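Local coordinates for heme-binding protein A (Haemophilus parasuis 29755, PDB 3TPA) that probably binds glutathione as a solute-binding protein related to the GbpA proteins of the Pasteurellaceae, at residues Y121-S133 against T145-M159. The protein carries 1 engineered substitution. Sequence-based numbering, arbitrary orientation.
Sequences YFNWMNLPSILKS and TLNKPNTPFITTVAM
Met125 and Met159 meet tip to tip, CE of Met125 lying 3.8 Å from SD of Met159. Met125 is bent at chi2 and chi3 (-50° and -64°), which turns its methyl into the hollow between Met159 and Thr156. The methyl of Met159 reaches on to the Tyr121 ring, with CE 3.6 Å from CD2 of Tyr121. Trp124 covers one face of that ring. Further along, the Leu127 methyl CD2 abuts the edge of the Phe153 ring, 3.9 Å from CE1. Leu146 and Val157 cover the opposite faces of Phe153, while Tyr70 meets it edge-to-face. Ile130 lies alongside Leu146, and its CD1 rests against ND2 of Asn150, 4.1 Å away.

Beyond this apolar row the segments pair as antiparallel strands. The backbone N atoms of Lys132 and Ser133 both donate to Thr145 O in a classic beta bulge, and Thr145 N returns a bond to Ser133 O. Asn147 ties down the end of helix 127-130. Its ND2 gives a nearly straight bond to Ser129 O (2.8 Å, 175°), from above the carbonyl plane, and its backbone N bonds to Ile130 O. One water joins Asn147 ND2 to Pro128 O and Leu131 O; another bridges the hydroxyls of Ser133 and Thr145.

The contact lies at the open end of hairpin 131-136/141-146, at a sheet margin. Its chemistry is divided: apolar side chains interlock along the helices and adjoining turns, while directional polar bonds fix the strand register.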
loop_
_atom_site.group_PDB
_atom_site.type_symbol
_atom_site.label_atom_id
_atom_site.label_comp_id
_atom_site.label_asym_id
_atom_site.label_seq_id
_atom_site.Cartn_x
_atom_site.Cartn_y
_atom_site.Cartn_z
ATOM N N TYR A 121 -8.738 2.609 -7.377
ATOM C CA TYR A 121 -7.359 2.187 -7.562
ATOM C C TYR A 121 -6.902 2.430 -8.998
ATOM O O TYR A 121 -5.777 2.872 -9.241
ATOM C CB TYR A 121 -7.162 0.731 -7.119
ATOM C CG TYR A 121 -6.716 0.598 -5.678
ATOM C CD1 TYR A 121 -7.636 0.488 -4.651
ATOM C CD2 TYR A 121 -5.372 0.585 -5.349
ATOM C CE1 TYR A 121 -7.228 0.373 -3.340
ATOM C CE2 TYR A 121 -4.953 0.471 -4.029
ATOM C CZ TYR A 121 -5.889 0.366 -3.032
ATOM O OH TYR A 121 -5.479 0.255 -1.715
ATOM N N PHE A 122 -7.780 2.165 -9.960
ATOM C CA PHE A 122 -7.449 2.471 -11.349
ATOM C C PHE A 122 -6.895 3.902 -11.456
ATOM O O PHE A 122 -5.882 4.148 -12.121
ATOM C CB PHE A 122 -8.690 2.295 -12.228
ATOM C CG PHE A 122 -8.404 2.328 -13.708
ATOM C CD1 PHE A 122 -7.985 1.184 -14.377
ATOM C CD2 PHE A 122 -8.576 3.491 -14.434
ATOM C CE1 PHE A 122 -7.728 1.213 -15.747
ATOM C CE2 PHE A 122 -8.315 3.526 -15.817
ATOM C CZ PHE A 122 -7.893 2.388 -16.465
ATOM N N ASN A 123 -7.560 4.840 -10.776
ATOM C CA ASN A 123 -7.152 6.250 -10.789
ATOM C C ASN A 123 -5.945 6.545 -9.900
ATOM O O ASN A 123 -5.049 7.295 -10.283
ATOM C CB ASN A 123 -8.331 7.156 -10.400
ATOM C CG ASN A 123 -9.370 7.237 -11.499
ATOM O OD1 ASN A 123 -9.190 7.946 -12.489
ATOM N ND2 ASN A 123 -10.451 6.491 -11.344
ATOM N N TRP A 124 -5.914 5.946 -8.715
ATOM C CA TRP A 124 -4.783 6.152 -7.812
ATOM C C TRP A 124 -3.462 5.719 -8.449
ATOM O O TRP A 124 -2.434 6.347 -8.217
ATOM C CB TRP A 124 -5.001 5.441 -6.481
ATOM C CG TRP A 124 -6.081 6.066 -5.641
ATOM C CD1 TRP A 124 -6.485 7.374 -5.665
ATOM C CD2 TRP A 124 -6.916 5.407 -4.681
ATOM N NE1 TRP A 124 -7.505 7.572 -4.764
ATOM C CE2 TRP A 124 -7.791 6.381 -4.148
ATOM C CE3 TRP A 124 -7.005 4.091 -4.209
ATOM C CZ2 TRP A 124 -8.735 6.082 -3.177
ATOM C CZ3 TRP A 124 -7.947 3.797 -3.246
ATOM C CH2 TRP A 124 -8.799 4.788 -2.738
ATOM N N MET A 125 -3.503 4.648 -9.243
ATOM C CA MET A 125 -2.317 4.134 -9.933
ATOM C C MET A 125 -2.101 4.769 -11.318
ATOM O O MET A 125 -1.268 4.314 -12.107
ATOM C CB MET A 125 -2.384 2.606 -10.050
ATOM C CG MET A 125 -2.571 1.898 -8.709
ATOM S SD MET A 125 -1.405 2.446 -7.438
ATOM C CE MET A 125 0.154 1.918 -8.147
ATOM N N ASN A 126 -2.869 5.813 -11.603
ATOM C CA ASN A 126 -2.679 6.624 -12.801
ATOM C C ASN A 126 -2.825 5.868 -14.106
ATOM O O ASN A 126 -2.222 6.234 -15.104
ATOM C CB ASN A 126 -1.325 7.332 -12.767
ATOM C CG ASN A 126 -1.059 8.014 -11.445
ATOM O OD1 ASN A 126 -1.768 8.946 -11.051
ATOM N ND2 ASN A 126 -0.024 7.555 -10.749
ATOM N N LEU A 127 -3.627 4.815 -14.109
ATOM C CA LEU A 127 -3.860 4.087 -15.355
ATOM C C LEU A 127 -4.598 4.901 -16.426
ATOM O O LEU A 127 -4.415 4.656 -17.612
ATOM C CB LEU A 127 -4.598 2.772 -15.090
ATOM C CG LEU A 127 -3.784 1.826 -14.204
ATOM C CD1 LEU A 127 -4.462 0.486 -14.105
ATOM C CD2 LEU A 127 -2.381 1.680 -14.756
ATOM N N PRO A 128 -5.464 5.847 -16.024
ATOM C CA PRO A 128 -6.131 6.561 -17.119
ATOM C C PRO A 128 -5.123 7.226 -18.053
ATOM O O PRO A 128 -5.398 7.418 -19.230
ATOM C CB PRO A 128 -6.949 7.628 -16.394
ATOM C CG PRO A 128 -7.235 7.042 -15.045
ATOM C CD PRO A 128 -5.993 6.233 -14.701
ATOM N N SER A 129 -3.969 7.585 -17.518
ATOM C CA SER A 129 -2.967 8.291 -18.297
ATOM C C SER A 129 -1.828 7.376 -18.748
ATOM O O SER A 129 -1.169 7.646 -19.743
ATOM C CB SER A 129 -2.416 9.474 -17.496
ATOM O OG SER A 129 -1.861 9.052 -16.269
ATOM N N ILE A 130 -1.601 6.295 -18.008
ATOM C CA ILE A 130 -0.541 5.345 -18.336
ATOM C C ILE A 130 -0.986 4.314 -19.382
ATOM O O ILE A 130 -0.214 3.915 -20.250
ATOM C CB ILE A 130 -0.063 4.620 -17.066
ATOM C CG1 ILE A 130 0.697 5.601 -16.169
ATOM C CG2 ILE A 130 0.803 3.422 -17.419
ATOM C CD1 ILE A 130 1.118 5.034 -14.837
ATOM N N LEU A 131 -2.247 3.895 -19.293
ATOM C CA LEU A 131 -2.766 2.801 -20.104
ATOM C C LEU A 131 -3.278 3.262 -21.465
ATOM O O LEU A 131 -4.196 4.082 -21.546
ATOM C CB LEU A 131 -3.924 2.131 -19.363
ATOM C CG LEU A 131 -3.897 0.629 -19.100
ATOM C CD1 LEU A 131 -5.276 0.175 -18.635
ATOM C CD2 LEU A 131 -3.470 -0.139 -20.338
ATOM N N LYS A 132 -2.727 2.730 -22.545
ATOM C CA LYS A 132 -3.262 3.109 -23.841
ATOM C C LYS A 132 -4.361 2.150 -24.273
ATOM O O LYS A 132 -5.409 2.573 -24.756
ATOM C CB LYS A 132 -2.178 3.185 -24.917
ATOM C CG LYS A 132 -2.739 3.429 -26.322
ATOM C CD LYS A 132 -1.627 3.552 -27.367
ATOM C CE LYS A 132 -1.302 5.008 -27.675
ATOM N NZ LYS A 132 -0.099 5.139 -28.544
ATOM N N SER A 133 -4.127 0.854 -24.100
ATOM C CA SER A 133 -5.096 -0.114 -24.590
ATOM C C SER A 133 -4.871 -1.519 -24.059
ATOM O O SER A 133 -3.754 -1.909 -23.733
ATOM C CB SER A 133 -5.098 -0.125 -26.127
ATOM O OG SER A 133 -3.875 -0.637 -26.623
ATOM N N THR A 145 -0.890 -2.072 -24.124
ATOM C CA THR A 145 0.035 -1.051 -24.603
ATOM C C THR A 145 -0.032 0.189 -23.726
ATOM O O THR A 145 -1.127 0.636 -23.375
ATOM C CB THR A 145 -0.317 -0.659 -26.046
ATOM O OG1 THR A 145 -0.292 -1.833 -26.869
ATOM C CG2 THR A 145 0.676 0.387 -26.604
ATOM N N LEU A 146 1.129 0.741 -23.377
ATOM C CA LEU A 146 1.195 1.953 -22.543
ATOM C C LEU A 146 1.428 3.223 -23.355
ATOM O O LEU A 146 2.018 3.185 -24.424
ATOM C CB LEU A 146 2.318 1.840 -21.505
ATOM C CG LEU A 146 2.334 0.569 -20.646
ATOM C CD1 LEU A 146 3.355 0.708 -19.544
ATOM C CD2 LEU A 146 0.943 0.275 -20.079
ATOM N N ASN A 147 0.985 4.353 -22.815
ATOM C CA ASN A 147 1.262 5.643 -23.427
ATOM C C ASN A 147 2.736 6.018 -23.315
ATOM O O ASN A 147 3.262 6.688 -24.183
ATOM C CB ASN A 147 0.392 6.725 -22.799
ATOM C CG ASN A 147 -1.050 6.625 -23.231
ATOM O OD1 ASN A 147 -1.347 6.256 -24.362
ATOM N ND2 ASN A 147 -1.953 6.961 -22.339
ATOM N N LYS A 148 3.391 5.602 -22.234
ATOM C CA LYS A 148 4.836 5.762 -22.121
ATOM C C LYS A 148 5.385 4.640 -21.267
ATOM O O LYS A 148 4.626 3.981 -20.582
ATOM C CB LYS A 148 5.227 7.146 -21.579
ATOM C CG LYS A 148 4.712 7.496 -20.194
ATOM C CD LYS A 148 4.957 8.981 -19.873
ATOM C CE LYS A 148 6.438 9.296 -19.697
ATOM N NZ LYS A 148 6.696 10.748 -19.456
ATOM N N PRO A 149 6.701 4.392 -21.335
ATOM C CA PRO A 149 7.229 3.250 -20.584
ATOM C C PRO A 149 7.059 3.476 -19.102
ATOM O O PRO A 149 7.194 4.610 -18.631
ATOM C CB PRO A 149 8.716 3.248 -20.946
ATOM C CG PRO A 149 8.794 3.986 -22.250
ATOM C CD PRO A 149 7.734 5.034 -22.170
ATOM N N ASN A 150 6.765 2.402 -18.379
ATOM C CA ASN A 150 6.553 2.495 -16.959
ATOM C C ASN A 150 6.843 1.155 -16.312
ATOM O O ASN A 150 5.972 0.299 -16.242
ATOM C CB ASN A 150 5.109 2.899 -16.660
ATOM C CG ASN A 150 4.857 3.057 -15.189
ATOM O OD1 ASN A 150 4.432 2.120 -14.516
ATOM N ND2 ASN A 150 5.120 4.249 -14.673
ATOM N N THR A 151 8.069 0.969 -15.845
ATOM C CA THR A 151 8.461 -0.316 -15.272
ATOM C C THR A 151 7.569 -0.833 -14.120
ATOM O O THR A 151 7.309 -2.036 -14.020
ATOM C CB THR A 151 9.924 -0.291 -14.846
ATOM O OG1 THR A 151 10.712 0.093 -15.977
ATOM C CG2 THR A 151 10.366 -1.663 -14.347
ATOM N N PRO A 152 7.104 0.066 -13.246
ATOM C CA PRO A 152 6.253 -0.378 -12.125
ATOM C C PRO A 152 4.925 -0.993 -12.564
ATOM O O PRO A 152 4.259 -1.657 -11.775
ATOM C CB PRO A 152 5.989 0.922 -11.366
ATOM C CG PRO A 152 7.183 1.762 -11.652
ATOM C CD PRO A 152 7.489 1.481 -13.107
ATOM N N PHE A 153 4.539 -0.768 -13.812
ATOM C CA PHE A 153 3.286 -1.310 -14.315
ATOM C C PHE A 153 3.118 -2.811 -14.076
ATOM O O PHE A 153 2.028 -3.265 -13.749
ATOM C CB PHE A 153 3.111 -1.000 -15.808
ATOM C CG PHE A 153 1.800 -1.490 -16.357
ATOM C CD1 PHE A 153 0.610 -0.900 -15.955
ATOM C CD2 PHE A 153 1.749 -2.569 -17.234
ATOM C CE1 PHE A 153 -0.611 -1.366 -16.434
ATOM C CE2 PHE A 153 0.532 -3.037 -17.717
ATOM C CZ PHE A 153 -0.648 -2.434 -17.317
ATOM N N ILE A 154 4.182 -3.587 -14.256
ATOM C CA ILE A 154 4.095 -5.035 -13.994
ATOM C C ILE A 154 3.622 -5.340 -12.554
ATOM O O ILE A 154 2.820 -6.257 -12.320
ATOM C CB ILE A 154 5.419 -5.795 -14.337
ATOM C CG1 ILE A 154 5.147 -7.302 -14.465
ATOM C CG2 ILE A 154 6.538 -5.528 -13.303
ATOM C CD1 ILE A 154 4.019 -7.644 -15.418
ATOM N N THR A 155 4.081 -4.558 -11.583
ATOM C CA THR A 155 3.588 -4.746 -10.214
ATOM C C THR A 155 2.162 -4.224 -10.034
ATOM O O THR A 155 1.383 -4.787 -9.275
ATOM C CB THR A 155 4.536 -4.179 -9.137
ATOM O OG1 THR A 155 4.819 -2.819 -9.417
ATOM C CG2 THR A 155 5.853 -4.944 -9.126
ATOM N N THR A 156 1.800 -3.164 -10.750
ATOM C CA THR A 156 0.414 -2.708 -10.706
ATOM C C THR A 156 -0.560 -3.818 -11.131
ATOM O O THR A 156 -1.639 -3.963 -10.555
ATOM C CB THR A 156 0.214 -1.433 -11.551
ATOM O OG1 THR A 156 1.051 -0.400 -11.016
ATOM C CG2 THR A 156 -1.257 -0.974 -11.520
ATOM N N VAL A 157 -0.163 -4.609 -12.121
ATOM C CA VAL A 157 -0.990 -5.694 -12.660
ATOM C C VAL A 157 -1.297 -6.782 -11.619
ATOM O O VAL A 157 -2.287 -7.518 -11.747
ATOM C CB VAL A 157 -0.313 -6.335 -13.893
ATOM C CG1 VAL A 157 -1.033 -7.599 -14.333
ATOM C CG2 VAL A 157 -0.266 -5.332 -15.029
ATOM N N ALA A 158 -0.446 -6.871 -10.598
ATOM C CA ALA A 158 -0.601 -7.843 -9.512
ATOM C C ALA A 158 -1.463 -7.319 -8.355
ATOM O O ALA A 158 -1.743 -8.035 -7.387
ATOM C CB ALA A 158 0.780 -8.258 -8.986
ATOM N N MET A 159 -1.893 -6.067 -8.457
ATOM C CA MET A 159 -2.676 -5.481 -7.378
ATOM C C MET A 159 -4.107 -5.984 -7.408
ATOM O O MET A 159 -4.634 -6.362 -8.463
ATOM C CB MET A 159 -2.605 -3.943 -7.449
ATOM C CG MET A 159 -1.205 -3.378 -7.197
ATOM S SD MET A 159 -1.148 -1.574 -7.373
ATOM C CE MET A 159 -2.288 -1.067 -6.090
HETATM O O HOH W 1 -4.795 6.670 -22.268
HETATM O O HOH W 2 2.361 3.807 -27.085
HETATM O O HOH W 3 -2.747 -3.033 -26.671
#